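Local coordinates for lactate utilization protein C (Deinococcus radiodurans, PDB 2G40), which may function in L-lactate utilization and forms a homodimer, its precise molecular role still uncertain, at residues E55-F60 and Y71-A76; R92-A97 and R153-I158; G131-I136 and E180-S185; I142-R147 and D160-V165. One frame throughout, in Å; residues are numbered along the deposited sequence. Where two conformers were deposited one is given.

Interaction 1: E55-F60 and Y71-A76; sequences EILHQF and YTHVSA
Y71 opens this contact between a helix and the strand that follows it by turning the edge of its ring toward F60. CE2 of Y71 lies 3.7 Å from CD2 of F60, and CE2 of F60 sits near the plane of the tyrosine ring. The ring planes lie at 74° to each other. With CG of Y71 trans to the backbone N (chi1 -178°), the ring projects from the strand toward the helix, and its OH ends 3.9 Å from the backbone O of L57, a van der Waals approach and not a hydrogen bond. Replacing the tyrosine by an alanine would probably deprive F60 of the ring edge it packs against and open a gap beside the backbone O of L57. Two residues on, H73 points the same way; its CE1 meets CD1 of L57 at 4.0 Å, the two side chains crossing at roughly a right angle, while NE2 is hydrogen-bonded to the O of G224. The helix and strand segments run nearly antiparallel, at 149°, with axes 10.7 Å apart. Here a helix packs beside a strand at the margin: 70-74 is the outermost strand of the parallel sheet within this chain and pairs with 217-223, whose V222 touches Y71 and H73, while the helix meets I171 of strand 171-172 through L57 and F60.

Interaction 2: R92-A97 and R153-I158; sequences RVIVPA and RALSLI
On the loop side, L155 alone makes this buried contact, setting both of its methyl groups against one methyl of I94. CG2 of I94 lies 4.0 Å from CD1 of L155 and 4.1 Å from CD2, so it faces the fork of the leucine. On the strand side, CG2 of I94 is the branch trans to the backbone N, with CG1 held near that nitrogen (chi1 -64°), which turns CG2 toward the loop. This is the close part of the contact. P96 adds less: its ring atom CG stays 4.3 Å from CD1 of L155, so the proline touches the same methyl more loosely. The two ends of 92-97, by contrast, are exposed. The loop 153-158 supplies its own shape, a short helical turn in which the O of A154 accepts bonds from the N of L157 and the N of I158, at 3.2 and 3.0 Å. That turn presents L155 to the strand, while R153, A154 and L157 pack on L157 of the second subunit. The contact thus joins the parallel sheet to the dimer interface: strand 92-94 lies between 127-130 and 109-111, and L122 of helix 119-124 touches I94, A154, L155 and I158, so this helix contacts both the strand and the loop.

Interaction 3: G131-I136 and E180-S185; sequences GCAVAI and EAVAAS
A133 makes the first touch on the helix, its CB lying 3.8 Å from CG1 of V182. The preceding C132 faces another way, packing on C164 and V166 of the parallel sheet. A133 and V134 together stand opposite I143 on the neighbouring strand, forming a classic beta bulge. The extra residue lets two successive side chains point toward the same helix, which a regular strand would not do. V134 then divides its two methyls between two helix residues. Its chi1 of 68° sets CG1 between the backbone N and the carbonyl carbon, from where it meets CG1 of V182 at 3.7 Å; CG2 goes to CB of A181 at 3.8 Å. The V134 and V182 side chains cross at about a right angle. CG1 of V182 is therefore shared, taking A133 and V134 at once, and the CA atoms of V134 and A181 come within 6.7 Å of each other. The small side chains of A133 and A181 probably help the backbones come this near. Beyond V134 the strand continues, with A135 packing on V166 of the parallel sheet. The helical segment is itself irregular, kinked where the N atoms of A184 and S185 miss their bonds to the turn before. In the fold, helix 175-187 lies over one side of the mixed sheet: 134-136 runs between 171-172 and 141-144, and V182 also touches L192 at the start of the outer strand 192-196.

Interaction 4: I142-R147 and D160-V165; sequences IILDHR and DFHICV
I142 and C164 have the nearest CA atoms across the two segments, yet these are 8.7 Å apart, because the two strands belong to different sheets and share no hydrogen bond. Segment 161-165 is a central strand of the six-stranded parallel sheet of a Rossmann-like fold, in keeping with the clan of the LUD domain; 142-144 comes from the smaller mixed sheet laid against it. Every second residue looks across: I142 and L144 from one side, H162 and C164 from the other. SG of C164, trans to the backbone N (chi1 -179°), points at the mixed sheet and meets CG2 of I142 at 3.8 Å, with CD1 of the same isoleucine at 4.1 Å. Both methyls come to the sulfur from the same side, an apolar contact. Two residues further along the first strand, and two back along the second, CD1 of L144 approaches CE1 of H162 at a looser 4.3 Å, obliquely to the ring. The imidazole is positioned from its own strand as well: CB of C164 lies over one face, near the rim, and NE2 is hydrogen-bonded to OG1 of T130. After L144 the chain leaves the strand in a turn, where CB of L144 rests 3.7 Å above the ring of H146. There R147 folds back on D145, and its guanidinium also makes a salt bridge to E188. NE of R147 bonds OD2 of D145 at 2.7 Å, with the carboxylate met from above its plane, 48° out of it.

In the fold
The four contacts illustrate how two sheets are tied together through residues of one contact that touch those of another. The centre of interaction 4 lies about 3 Å from the centre of the chain, and it touches the other three. F60 of interaction 1 brings its CZ to 4.0 Å from CG1 of I142 and its CE1 to 3.6 Å from CB of A135, so one ring meets interactions 3 and 4. S156 of 153-158 puts its OG 3.5 Å from CD1 of L144, joining interaction 2. Interaction 3 is linked to it by a hydrogen bond between OG of S185 and OD2 of D145, 2.7 Å. Interactions 1 and 2, centres about 23 Å apart, do not touch.

Interaction 1: E55-F60 and Y71-A76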
loop_
_atom_site.group_PDB
_atom_site.type_symbol
_atom_site.label_atom_id
_atom_site.label_comp_id
_atom_site.label_asym_id
_atom_site.label_seq_id
_atom_site.Cartn_x
_atom_site.Cartn_y
_atom_site.Cartn_z
ATOM N N GLU A 55 20.275 12.589 15.173
ATOM C CA GLU A 55 19.645 11.474 15.891
ATOM C C GLU A 55 18.529 10.816 15.087
ATOM O O GLU A 55 18.365 9.586 15.105
ATOM C CB GLU A 55 19.084 11.967 17.208
ATOM C CG GLU A 55 20.131 12.358 18.221
ATOM C CD GLU A 55 19.550 13.090 19.406
ATOM O OE1 GLU A 55 18.621 13.908 19.241
ATOM O OE2 GLU A 55 20.044 12.857 20.530
ATOM N N ILE A 56 17.771 11.637 14.372
ATOM C CA ILE A 56 16.722 11.145 13.488
ATOM C C ILE A 56 17.311 10.265 12.371
ATOM O O ILE A 56 16.818 9.171 12.125
ATOM C CB ILE A 56 15.881 12.312 12.906
ATOM C CG1 ILE A 56 15.051 12.958 14.013
ATOM C CG2 ILE A 56 14.968 11.818 11.787
ATOM C CD1 ILE A 56 14.374 14.248 13.564
ATOM N N LEU A 57 18.352 10.758 11.697
ATOM C CA LEU A 57 19.034 10.014 10.646
ATOM C C LEU A 57 19.584 8.695 11.168
ATOM O O LEU A 57 19.399 7.629 10.559
ATOM C CB LEU A 57 20.155 10.871 10.048
ATOM C CG LEU A 57 19.637 11.984 9.125
ATOM C CD1 LEU A 57 20.738 12.944 8.744
ATOM C CD2 LEU A 57 18.989 11.401 7.877
ATOM N N HIS A 58 20.224 8.754 12.330
ATOM C CA HIS A 58 20.773 7.551 12.942
ATOM C C HIS A 58 19.680 6.583 13.339
ATOM O O HIS A 58 19.792 5.393 13.118
ATOM C CB HIS A 58 21.618 7.908 14.152
ATOM C CG HIS A 58 22.902 8.584 13.799
ATOM N ND1 HIS A 58 23.678 9.232 14.733
ATOM C CD2 HIS A 58 23.554 8.707 12.617
ATOM C CE1 HIS A 58 24.748 9.733 14.142
ATOM N NE2 HIS A 58 24.712 9.401 12.866
ATOM N N GLN A 59 18.594 7.101 13.879
ATOM C CA GLN A 59 17.443 6.257 14.195
ATOM C C GLN A 59 16.818 5.578 12.974
ATOM O O GLN A 59 16.496 4.388 13.015
ATOM C CB GLN A 59 16.403 7.095 14.930
ATOM C CG GLN A 59 15.154 6.331 15.308
ATOM C CD GLN A 59 14.241 7.182 16.114
ATOM O OE1 GLN A 59 13.634 8.127 15.607
ATOM N NE2 GLN A 59 14.131 6.864 17.371
ATOM N N PHE A 60 16.640 6.334 11.894
ATOM C CA PHE A 60 16.061 5.826 10.665
ATOM C C PHE A 60 16.942 4.700 10.156
ATOM O O PHE A 60 16.450 3.611 9.859
ATOM C CB PHE A 60 15.964 6.948 9.628
ATOM C CG PHE A 60 15.360 6.539 8.309
ATOM C CD1 PHE A 60 14.091 5.983 8.242
ATOM C CD2 PHE A 60 16.062 6.750 7.118
ATOM C CE1 PHE A 60 13.515 5.640 7.011
ATOM C CE2 PHE A 60 15.524 6.402 5.902
ATOM C CZ PHE A 60 14.223 5.842 5.842
ATOM N N TYR A 71 21.212 0.029 3.591
ATOM C CA TYR A 71 21.107 1.452 3.848
ATOM C C TYR A 71 22.423 2.152 3.523
ATOM O O TYR A 71 23.488 1.700 3.933
ATOM C CB TYR A 71 20.757 1.703 5.319
ATOM C CG TYR A 71 20.584 3.165 5.689
ATOM C CD1 TYR A 71 21.679 3.950 6.030
ATOM C CD2 TYR A 71 19.337 3.740 5.753
ATOM C CE1 TYR A 71 21.531 5.284 6.378
ATOM C CE2 TYR A 71 19.182 5.083 6.100
ATOM C CZ TYR A 71 20.291 5.839 6.422
ATOM O OH TYR A 71 20.130 7.161 6.781
ATOM N N THR A 72 22.328 3.289 2.850
ATOM C CA THR A 72 23.490 4.130 2.610
ATOM C C THR A 72 23.043 5.568 2.583
ATOM O O THR A 72 21.938 5.866 2.168
ATOM C CB THR A 72 24.219 3.743 1.301
ATOM O OG1 THR A 72 25.482 4.434 1.222
ATOM C CG2 THR A 72 23.381 4.057 0.091
ATOM N N HIS A 73 23.892 6.463 3.071
ATOM C CA HIS A 73 23.615 7.887 3.016
ATOM C C HIS A 73 24.720 8.495 2.151
ATOM O O HIS A 73 25.891 8.308 2.425
ATOM C CB HIS A 73 23.614 8.504 4.412
ATOM C CG HIS A 73 23.158 9.938 4.450
ATOM N ND1 HIS A 73 22.955 10.610 5.632
ATOM C CD2 HIS A 73 22.856 10.817 3.465
ATOM C CE1 HIS A 73 22.568 11.847 5.376
ATOM N NE2 HIS A 73 22.500 12.000 4.068
ATOM N N VAL A 74 24.328 9.160 1.072
ATOM C CA VAL A 74 25.272 9.712 0.108
ATOM C C VAL A 74 24.925 11.172 -0.190
ATOM O O VAL A 74 23.842 11.635 0.143
ATOM C CB VAL A 74 25.277 8.867 -1.214
ATOM C CG1 VAL A 74 25.699 7.439 -0.946
ATOM C CG2 VAL A 74 23.913 8.922 -1.909
ATOM N N SER A 75 25.858 11.894 -0.810
ATOM C CA SER A 75 25.592 13.220 -1.355
ATOM C C SER A 75 24.812 13.107 -2.658
ATOM O O SER A 75 24.804 12.055 -3.287
ATOM C CB SER A 75 26.905 13.942 -1.655
ATOM O OG SER A 75 27.615 13.264 -2.702
ATOM N N ALA A 76 24.208 14.215 -3.088
ATOM C CA ALA A 76 23.534 14.260 -4.395
ATOM C C ALA A 76 24.462 13.820 -5.517
ATOM O O ALA A 76 24.040 13.093 -6.417
ATOM C CB ALA A 76 23.020 15.642 -4.680
#

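Interaction 2: R92-A97 and R153-I158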
loop_
_atom_site.group_PDB
_atom_site.type_symbol
_atom_site.label_atom_id
_atom_site.label_comp_id
_atom_site.label_asym_id
_atom_site.label_seq_id
_atom_site.Cartn_x
_atom_site.Cartn_y
_atom_site.Cartn_z
ATOM N N ARG A 92 18.619 -4.474 -14.829
ATOM C CA ARG A 92 17.286 -4.299 -15.437
ATOM C C ARG A 92 16.373 -3.644 -14.403
ATOM O O ARG A 92 15.776 -4.315 -13.550
ATOM C CB ARG A 92 16.715 -5.631 -15.922
ATOM C CG ARG A 92 15.413 -5.503 -16.671
ATOM C CD ARG A 92 14.923 -6.858 -17.248
ATOM N NE ARG A 92 14.272 -6.681 -18.545
ATOM C CZ ARG A 92 14.919 -6.457 -19.691
ATOM N NH1 ARG A 92 16.249 -6.360 -19.730
ATOM N NH2 ARG A 92 14.224 -6.308 -20.813
ATOM N N VAL A 93 16.302 -2.319 -14.470
ATOM C CA VAL A 93 15.678 -1.513 -13.422
ATOM C C VAL A 93 14.485 -0.736 -13.973
ATOM O O VAL A 93 14.600 -0.019 -14.981
ATOM C CB VAL A 93 16.710 -0.540 -12.757
ATOM C CG1 VAL A 93 17.393 0.376 -13.798
ATOM C CG2 VAL A 93 16.047 0.255 -11.653
ATOM N N ILE A 94 13.349 -0.868 -13.287
ATOM C CA ILE A 94 12.132 -0.132 -13.628
ATOM C C ILE A 94 12.246 1.276 -13.091
ATOM O O ILE A 94 12.505 1.452 -11.908
ATOM C CB ILE A 94 10.907 -0.794 -13.000
ATOM C CG1 ILE A 94 10.706 -2.185 -13.568
ATOM C CG2 ILE A 94 9.644 0.039 -13.235
ATOM C CD1 ILE A 94 9.970 -3.113 -12.589
ATOM N N VAL A 95 12.053 2.265 -13.954
ATOM C CA VAL A 95 12.279 3.658 -13.603
ATOM C C VAL A 95 11.000 4.441 -13.867
ATOM O O VAL A 95 10.646 4.671 -15.017
ATOM C CB VAL A 95 13.474 4.254 -14.400
ATOM C CG1 VAL A 95 13.747 5.702 -14.005
ATOM C CG2 VAL A 95 14.729 3.436 -14.130
ATOM N N PRO A 96 10.284 4.818 -12.799
ATOM C CA PRO A 96 9.132 5.705 -12.934
ATOM C C PRO A 96 9.488 7.003 -13.654
ATOM O O PRO A 96 10.602 7.515 -13.531
ATOM C CB PRO A 96 8.763 6.016 -11.485
ATOM C CG PRO A 96 9.246 4.827 -10.714
ATOM C CD PRO A 96 10.510 4.433 -11.399
ATOM N N ALA A 97 8.520 7.520 -14.401
ATOM C CA ALA A 97 8.704 8.657 -15.301
ATOM C C ALA A 97 9.274 9.896 -14.602
ATOM O O ALA A 97 9.999 10.695 -15.206
ATOM C CB ALA A 97 7.345 8.988 -15.998
ATOM N N ARG A 153 1.188 1.264 -7.950
ATOM C CA ARG A 153 1.431 0.339 -6.853
ATOM C C ARG A 153 2.149 -0.930 -7.299
ATOM O O ARG A 153 2.990 -1.432 -6.581
ATOM C CB ARG A 153 0.124 0.032 -6.146
ATOM C CG ARG A 153 -0.395 1.236 -5.377
ATOM C CD ARG A 153 -1.311 0.824 -4.270
ATOM N NE ARG A 153 -2.642 0.589 -4.769
ATOM C CZ ARG A 153 -3.440 -0.421 -4.414
ATOM N NH1 ARG A 153 -3.061 -1.367 -3.555
ATOM N NH2 ARG A 153 -4.646 -0.479 -4.956
ATOM N N ALA A 154 1.847 -1.411 -8.501
ATOM C CA ALA A 154 2.431 -2.661 -8.967
ATOM C C ALA A 154 3.948 -2.601 -9.047
ATOM O O ALA A 154 4.592 -3.616 -8.879
ATOM C CB ALA A 154 1.869 -3.052 -10.326
ATOM N N LEU A 155 4.498 -1.423 -9.334
ATOM C CA LEU A 155 5.930 -1.289 -9.595
ATOM C C LEU A 155 6.776 -1.560 -8.368
ATOM O O LEU A 155 7.916 -1.982 -8.497
ATOM C CB LEU A 155 6.258 0.111 -10.097
ATOM C CG LEU A 155 5.637 0.598 -11.392
ATOM C CD1 LEU A 155 6.370 1.855 -11.846
ATOM C CD2 LEU A 155 5.688 -0.464 -12.447
ATOM N N SER A 156 6.237 -1.298 -7.189
ATOM C CA SER A 156 6.965 -1.546 -5.945
ATOM C C SER A 156 6.432 -2.782 -5.219
ATOM O O SER A 156 6.874 -3.107 -4.118
ATOM C CB SER A 156 6.929 -0.301 -5.049
ATOM O OG SER A 156 5.624 0.264 -4.974
ATOM N N LEU A 157 5.513 -3.503 -5.844
ATOM C CA LEU A 157 5.017 -4.727 -5.255
ATOM C C LEU A 157 5.565 -5.968 -5.913
ATOM O O LEU A 157 5.883 -6.929 -5.239
ATOM C CB LEU A 157 3.493 -4.787 -5.327
ATOM C CG LEU A 157 2.957 -6.094 -4.718
ATOM C CD1 LEU A 157 3.165 -6.096 -3.205
ATOM C CD2 LEU A 157 1.526 -6.329 -5.061
ATOM N N ILE A 158 5.612 -5.961 -7.239
ATOM C CA ILE A 158 5.941 -7.159 -8.004
ATOM C C ILE A 158 7.448 -7.419 -8.159
ATOM O O ILE A 158 7.899 -8.557 -7.990
ATOM C CB ILE A 158 5.260 -7.132 -9.394
ATOM C CG1 ILE A 158 3.743 -6.914 -9.248
ATOM C CG2 ILE A 158 5.556 -8.417 -10.161
ATOM C CD1 ILE A 158 3.047 -7.947 -8.403
#

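Interaction 3: G131-I136 and E180-S185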
loop_
_atom_site.group_PDB
_atom_site.type_symbol
_atom_site.label_atom_id
_atom_site.label_comp_id
_atom_site.label_asym_id
_atom_site.label_seq_id
_atom_site.Cartn_x
_atom_site.Cartn_y
_atom_site.Cartn_z
ATOM N N GLY A 131 11.485 7.143 -5.653
ATOM C CA GLY A 131 11.530 8.087 -4.547
ATOM C C GLY A 131 10.520 7.651 -3.501
ATOM O O GLY A 131 10.102 6.490 -3.441
ATOM N N CYS A 132 10.125 8.586 -2.662
ATOM C CA CYS A 132 9.054 8.337 -1.701
ATOM C C CYS A 132 8.384 9.640 -1.363
ATOM O O CYS A 132 8.803 10.704 -1.859
ATOM C CB CYS A 132 9.593 7.722 -0.440
ATOM S SG CYS A 132 10.762 8.745 0.474
ATOM N N ALA A 133 7.348 9.562 -0.537
ATOM C CA ALA A 133 6.647 10.750 -0.080
ATOM C C ALA A 133 7.272 11.311 1.192
ATOM O O ALA A 133 7.491 12.535 1.312
ATOM C CB ALA A 133 5.181 10.463 0.137
ATOM N N VAL A 134 7.539 10.410 2.131
ATOM C CA VAL A 134 8.092 10.754 3.444
ATOM C C VAL A 134 8.612 9.484 4.095
ATOM O O VAL A 134 8.210 8.373 3.728
ATOM C CB VAL A 134 7.036 11.452 4.351
ATOM C CG1 VAL A 134 5.930 10.479 4.749
ATOM C CG2 VAL A 134 7.710 12.113 5.569
ATOM N N ALA A 135 9.543 9.639 5.033
ATOM C CA ALA A 135 10.004 8.511 5.816
ATOM C C ALA A 135 9.945 8.904 7.271
ATOM O O ALA A 135 10.086 10.068 7.608
ATOM C CB ALA A 135 11.428 8.121 5.461
ATOM N N ILE A 136 9.724 7.909 8.114
ATOM C CA ILE A 136 9.587 8.123 9.546
ATOM C C ILE A 136 10.680 7.350 10.269
ATOM O O ILE A 136 10.805 6.115 10.149
ATOM C CB ILE A 136 8.213 7.665 10.032
ATOM C CG1 ILE A 136 7.096 8.407 9.300
ATOM C CG2 ILE A 136 8.098 7.871 11.528
ATOM C CD1 ILE A 136 5.822 7.601 9.243
ATOM N N GLU A 180 1.076 13.951 8.637
ATOM C CA GLU A 180 0.957 15.355 8.256
ATOM C C GLU A 180 1.556 15.605 6.872
ATOM O O GLU A 180 0.986 16.348 6.079
ATOM C CB GLU A 180 1.625 16.269 9.293
ATOM C CG GLU A 180 1.005 16.220 10.675
ATOM N N ALA A 181 2.692 14.965 6.585
ATOM C CA ALA A 181 3.392 15.160 5.317
ATOM C C ALA A 181 2.622 14.596 4.152
ATOM O O ALA A 181 2.751 15.087 3.044
ATOM C CB ALA A 181 4.761 14.522 5.354
ATOM N N VAL A 182 1.861 13.530 4.385
ATOM C CA VAL A 182 1.102 12.891 3.302
ATOM C C VAL A 182 -0.397 13.191 3.355
ATOM O O VAL A 182 -1.153 12.680 2.539
ATOM C CB VAL A 182 1.323 11.366 3.260
ATOM C CG1 VAL A 182 2.769 11.056 2.952
ATOM C CG2 VAL A 182 0.892 10.690 4.552
ATOM N N ALA A 183 -0.818 14.019 4.310
ATOM C CA ALA A 183 -2.223 14.379 4.454
ATOM C C ALA A 183 -2.817 14.900 3.145
ATOM O O ALA A 183 -3.936 14.546 2.773
ATOM C CB ALA A 183 -2.390 15.421 5.559
ATOM N N ALA A 184 -2.081 15.754 2.442
ATOM C CA ALA A 184 -2.606 16.329 1.204
ATOM C C ALA A 184 -2.825 15.284 0.120
ATOM O O ALA A 184 -3.789 15.357 -0.627
ATOM C CB ALA A 184 -1.697 17.418 0.682
ATOM N N SER A 185 -1.910 14.327 0.027
ATOM C CA SER A 185 -2.047 13.194 -0.894
ATOM C C SER A 185 -3.306 12.404 -0.574
ATOM O O SER A 185 -4.042 12.013 -1.474
ATOM C CB SER A 185 -0.823 12.293 -0.794
ATOM O OG SER A 185 0.326 12.983 -1.222
#

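Interaction 4: I142-R147 and D160-V165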
loop_
_atom_site.group_PDB
_atom_site.type_symbol
_atom_site.label_atom_id
_atom_site.label_comp_id
_atom_site.label_asym_id
_atom_site.label_seq_id
_atom_site.Cartn_x
_atom_site.Cartn_y
_atom_site.Cartn_z
ATOM N N ILE A 142 8.806 3.913 5.279
ATOM C CA ILE A 142 8.846 4.698 4.097
ATOM C C ILE A 142 7.424 4.683 3.555
ATOM O O ILE A 142 6.801 3.623 3.382
ATOM C CB ILE A 142 9.847 4.164 3.082
ATOM C CG1 ILE A 142 11.280 4.307 3.614
ATOM C CG2 ILE A 142 9.690 4.914 1.785
ATOM C CD1 ILE A 142 12.301 3.490 2.860
ATOM N N ILE A 143 6.905 5.875 3.314
ATOM C CA ILE A 143 5.589 6.008 2.709
ATOM C C ILE A 143 5.722 6.442 1.256
ATOM O O ILE A 143 6.393 7.435 0.942
ATOM C CB ILE A 143 4.724 7.035 3.426
ATOM C CG1 ILE A 143 4.552 6.665 4.905
ATOM C CG2 ILE A 143 3.339 7.153 2.702
ATOM C CD1 ILE A 143 3.890 7.752 5.772
ATOM N N LEU A 144 5.075 5.678 0.395
ATOM C CA LEU A 144 4.899 6.021 -0.986
ATOM C C LEU A 144 3.499 6.531 -1.202
ATOM O O LEU A 144 2.530 5.923 -0.730
ATOM C CB LEU A 144 5.072 4.792 -1.863
ATOM C CG LEU A 144 6.326 3.933 -1.689
ATOM C CD1 LEU A 144 6.369 2.962 -2.871
ATOM C CD2 LEU A 144 7.619 4.735 -1.598
ATOM N N ASP A 145 3.395 7.586 -2.000
ATOM C CA ASP A 145 2.103 8.090 -2.454
ATOM C C ASP A 145 1.931 7.995 -3.972
ATOM O O ASP A 145 0.963 8.512 -4.506
ATOM C CB ASP A 145 1.812 9.510 -1.928
ATOM C CG ASP A 145 2.722 10.579 -2.527
ATOM O OD1 ASP A 145 3.630 10.253 -3.312
ATOM O OD2 ASP A 145 2.537 11.752 -2.167
ATOM N N HIS A 146 2.869 7.332 -4.643
ATOM C CA HIS A 146 2.695 6.865 -6.019
ATOM C C HIS A 146 2.558 7.985 -7.018
ATOM O O HIS A 146 1.878 7.860 -8.018
ATOM C CB HIS A 146 1.559 5.837 -6.023
ATOM C CG HIS A 146 1.866 4.682 -5.128
ATOM N ND1 HIS A 146 2.866 3.779 -5.424
ATOM C CD2 HIS A 146 1.402 4.343 -3.903
ATOM C CE1 HIS A 146 2.969 2.908 -4.437
ATOM N NE2 HIS A 146 2.078 3.217 -3.515
ATOM N N ARG A 147 3.219 9.090 -6.690
ATOM C CA ARG A 147 3.423 10.180 -7.605
ATOM C C ARG A 147 4.423 9.737 -8.674
ATOM O O ARG A 147 4.843 8.560 -8.722
ATOM C CB ARG A 147 3.851 11.409 -6.826
ATOM C CG ARG A 147 2.693 12.023 -6.048
ATOM C CD ARG A 147 3.196 13.074 -5.105
ATOM N NE ARG A 147 2.180 13.565 -4.186
ATOM C CZ ARG A 147 1.281 14.507 -4.462
ATOM N NH1 ARG A 147 1.230 15.075 -5.659
ATOM N NH2 ARG A 147 0.397 14.868 -3.534
ATOM N N ASP A 160 11.342 -7.819 -7.226
ATOM C CA ASP A 160 11.843 -8.410 -5.985
ATOM C C ASP A 160 12.857 -7.572 -5.231
ATOM O O ASP A 160 13.227 -7.923 -4.117
ATOM C CB ASP A 160 12.446 -9.751 -6.301
ATOM C CG ASP A 160 12.499 -10.671 -5.098
ATOM O OD1 ASP A 160 11.538 -10.703 -4.302
ATOM O OD2 ASP A 160 13.497 -11.388 -4.985
ATOM N N PHE A 161 13.313 -6.478 -5.826
ATOM C CA PHE A 161 14.344 -5.638 -5.260
ATOM C C PHE A 161 13.934 -4.204 -5.492
ATOM O O PHE A 161 13.715 -3.811 -6.627
ATOM C CB PHE A 161 15.684 -5.915 -5.938
ATOM C CG PHE A 161 16.840 -5.036 -5.485
ATOM C CD1 PHE A 161 16.902 -4.482 -4.220
ATOM C CD2 PHE A 161 17.898 -4.815 -6.353
ATOM C CE1 PHE A 161 17.997 -3.698 -3.825
ATOM C CE2 PHE A 161 18.988 -4.043 -5.965
ATOM C CZ PHE A 161 19.040 -3.496 -4.716
ATOM N N HIS A 162 13.744 -3.465 -4.393
ATOM C CA HIS A 162 13.309 -2.075 -4.409
ATOM C C HIS A 162 14.497 -1.253 -3.944
ATOM O O HIS A 162 15.078 -1.525 -2.894
ATOM C CB HIS A 162 12.117 -1.923 -3.454
ATOM C CG HIS A 162 11.502 -0.555 -3.404
ATOM N ND1 HIS A 162 10.554 -0.217 -2.467
ATOM C CD2 HIS A 162 11.694 0.551 -4.163
ATOM C CE1 HIS A 162 10.185 1.040 -2.649
ATOM N NE2 HIS A 162 10.870 1.533 -3.667
ATOM N N ILE A 163 14.892 -0.306 -4.777
ATOM C CA ILE A 163 15.840 0.735 -4.425
ATOM C C ILE A 163 15.044 2.017 -4.226
ATOM O O ILE A 163 14.446 2.544 -5.170
ATOM C CB ILE A 163 16.885 0.989 -5.511
ATOM C CG1 ILE A 163 17.662 -0.309 -5.818
ATOM C CG2 ILE A 163 17.842 2.091 -5.053
ATOM C CD1 ILE A 163 18.594 -0.216 -7.027
ATOM N N CYS A 164 15.032 2.504 -2.992
ATOM C CA CYS A 164 14.196 3.628 -2.639
ATOM C C CYS A 164 15.065 4.788 -2.182
ATOM O O CYS A 164 15.820 4.679 -1.200
ATOM C CB CYS A 164 13.236 3.212 -1.534
ATOM S SG CYS A 164 12.155 4.521 -1.065
ATOM N N VAL A 165 14.963 5.899 -2.900
ATOM C CA VAL A 165 15.788 7.080 -2.618
ATOM C C VAL A 165 14.973 8.008 -1.736
ATOM O O VAL A 165 13.872 8.383 -2.093
ATOM C CB VAL A 165 16.202 7.820 -3.912
ATOM C CG1 VAL A 165 16.905 9.127 -3.588
ATOM C CG2 VAL A 165 17.083 6.942 -4.763
#